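Local coordinates for protein tryparedoxin II (Crithidia fasciculata, PDB 1I5G) that probably shuttles electrons as a thioredoxin-like protein, taking them from trypanothione, whose relative glutathionylspermidine it binds here, at residues A[65-70]-A[86-91]. The protein carries 1 engineered substitution. Numbering follows the deposited sequence.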
# COMPACT_ATOMS: atom_id res chain seq x y z
N VAL A 65 0.05 -1.00 -5.25
CA VAL A 65 -0.41 -0.73 -3.90
C VAL A 65 0.03 -1.90 -3.05
O VAL A 65 -0.02 -3.06 -3.46
CB VAL A 65 -1.94 -0.50 -3.84
CG1 VAL A 65 -2.49 -0.48 -2.44
CG2 VAL A 65 -2.36 0.72 -4.67
N MET A 66 0.47 -1.60 -1.82
CA MET A 66 0.85 -2.62 -0.86
C MET A 66 0.14 -2.39 0.46
O MET A 66 0.37 -1.37 1.12
CB MET A 66 2.33 -2.65 -0.61
CG MET A 66 2.68 -3.96 0.10
SD MET A 66 4.43 -4.01 0.49
CE MET A 66 5.07 -4.30 -1.33
N LEU A 67 -0.68 -3.34 0.88
CA LEU A 67 -1.34 -3.27 2.17
C LEU A 67 -0.33 -3.44 3.29
O LEU A 67 0.40 -4.44 3.29
CB LEU A 67 -2.35 -4.43 2.28
CG LEU A 67 -3.06 -4.58 3.63
CD1 LEU A 67 -3.88 -3.33 3.94
CD2 LEU A 67 -3.90 -5.82 3.70
N ILE A 68 -0.36 -2.48 4.21
CA ILE A 68 0.40 -2.54 5.46
C ILE A 68 -0.70 -2.61 6.52
O ILE A 68 -1.37 -1.64 6.83
CB ILE A 68 1.34 -1.35 5.63
CG1 ILE A 68 2.22 -1.11 4.41
CG2 ILE A 68 2.17 -1.60 6.89
CD1 ILE A 68 3.04 -2.31 3.97
N SER A 69 -0.89 -3.80 7.09
CA SER A 69 -2.10 -4.08 7.87
C SER A 69 -2.01 -3.77 9.34
O SER A 69 -1.12 -4.24 10.04
CB SER A 69 -2.44 -5.57 7.72
OG SER A 69 -3.40 -5.99 8.67
N TRP A 70 -2.98 -3.01 9.83
CA TRP A 70 -3.18 -2.86 11.26
C TRP A 70 -4.26 -3.80 11.74
O TRP A 70 -4.91 -3.54 12.76
CB TRP A 70 -3.57 -1.42 11.59
CG TRP A 70 -2.50 -0.38 11.56
CD1 TRP A 70 -1.22 -0.46 11.09
CD2 TRP A 70 -2.62 0.96 12.09
NE1 TRP A 70 -0.55 0.73 11.27
CE2 TRP A 70 -1.40 1.61 11.88
CE3 TRP A 70 -3.65 1.67 12.71
CZ2 TRP A 70 -1.18 2.92 12.27
CZ3 TRP A 70 -3.43 2.97 13.09
CH2 TRP A 70 -2.19 3.58 12.88
N TRP A 86 -4.26 -6.09 -4.95
CA TRP A 86 -2.88 -5.62 -4.98
C TRP A 86 -1.97 -6.44 -4.08
O TRP A 86 -2.29 -7.59 -3.81
CB TRP A 86 -2.86 -4.12 -4.69
CG TRP A 86 -3.64 -3.75 -3.49
CD1 TRP A 86 -3.43 -4.15 -2.18
CD2 TRP A 86 -4.78 -2.92 -3.44
NE1 TRP A 86 -4.37 -3.61 -1.35
CE2 TRP A 86 -5.22 -2.83 -2.10
CE3 TRP A 86 -5.49 -2.20 -4.43
CZ2 TRP A 86 -6.34 -2.08 -1.73
CZ3 TRP A 86 -6.57 -1.45 -4.04
CH2 TRP A 86 -7.00 -1.41 -2.74
N LEU A 87 -0.84 -5.92 -3.62
CA LEU A 87 0.15 -6.64 -2.85
C LEU A 87 -0.09 -6.43 -1.35
O LEU A 87 -0.85 -5.55 -0.94
CB LEU A 87 1.55 -6.15 -3.20
CG LEU A 87 1.91 -6.23 -4.69
CD1 LEU A 87 3.35 -5.84 -4.91
CD2 LEU A 87 1.60 -7.63 -5.31
N ALA A 88 0.58 -7.24 -0.54
CA ALA A 88 0.58 -6.99 0.89
C ALA A 88 1.90 -7.37 1.50
O ALA A 88 2.57 -8.32 1.12
CB ALA A 88 -0.54 -7.75 1.59
N LEU A 89 2.29 -6.61 2.50
CA LEU A 89 3.37 -7.02 3.42
C LEU A 89 2.78 -8.20 4.20
O LEU A 89 1.69 -8.07 4.75
CB LEU A 89 3.75 -5.86 4.36
CG LEU A 89 4.89 -6.25 5.32
CD1 LEU A 89 6.20 -6.33 4.56
CD2 LEU A 89 5.00 -5.16 6.40
N PRO A 90 3.44 -9.36 4.27
CA PRO A 90 2.87 -10.51 4.97
C PRO A 90 2.51 -10.19 6.42
O PRO A 90 3.27 -9.51 7.12
CB PRO A 90 3.99 -11.54 4.85
CG PRO A 90 4.62 -11.22 3.54
CD PRO A 90 4.73 -9.71 3.65
N PHE A 91 1.36 -10.67 6.88
CA PHE A 91 0.91 -10.38 8.22
C PHE A 91 1.91 -10.76 9.30
O PHE A 91 2.08 -10.03 10.29
CB PHE A 91 -0.44 -11.00 8.52
CG PHE A 91 -1.02 -10.59 9.85
CD1 PHE A 91 -1.66 -9.38 10.06
CD2 PHE A 91 -0.90 -11.45 10.93
CE1 PHE A 91 -2.16 -9.05 11.27
CE2 PHE A 91 -1.41 -11.12 12.19
CZ PHE A 91 -2.01 -9.92 12.30
O HOH W 1 0.90 -6.04 6.67
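With CG1 anti to the backbone N (chi1 169°), Val65 lays that methyl over one face of the Trp86 indole. This CH-pi contact puts CG1 3.5 Å from the centroid of the five-membered ring, 9° off its normal. Leu50 and Tyr54 of helix 41-57 also border the pair, and Trp86 NE1 is buried without a partner. An alanine in place of Trp86 would probably open a gap over Val65 and leave Tyr54 without its edge-to-face mate. Val65 O accepts Leu87 N at 3.0 Å, the first bond of a parallel ladder. Met66 pairs with Leu87, its CG 3.6 Å from Leu89 N. Leu67 N donates almost straight (169°) to Leu87 O at 2.9 Å, while Leu67 O takes Leu89 N. Strands 63-69 and 87-88, joined through helix 74-81, form a beta-alpha-beta unit of the thioredoxin-like fold; Leu67 and Ala88, whose CB atoms lie 3.8 Å apart, face Tyr81 of that helix. From the other side of the sheet Ile68 CD1 reaches across to Leu89 CB at 3.6 Å. Beyond, the strands part, and a water accepts from Ser69 N and donates to Leu89 O. Ser69 OG, hydrogen-bonded to Asp71, approaches the Phe91 ring edge at CD1, 4.1 Å away.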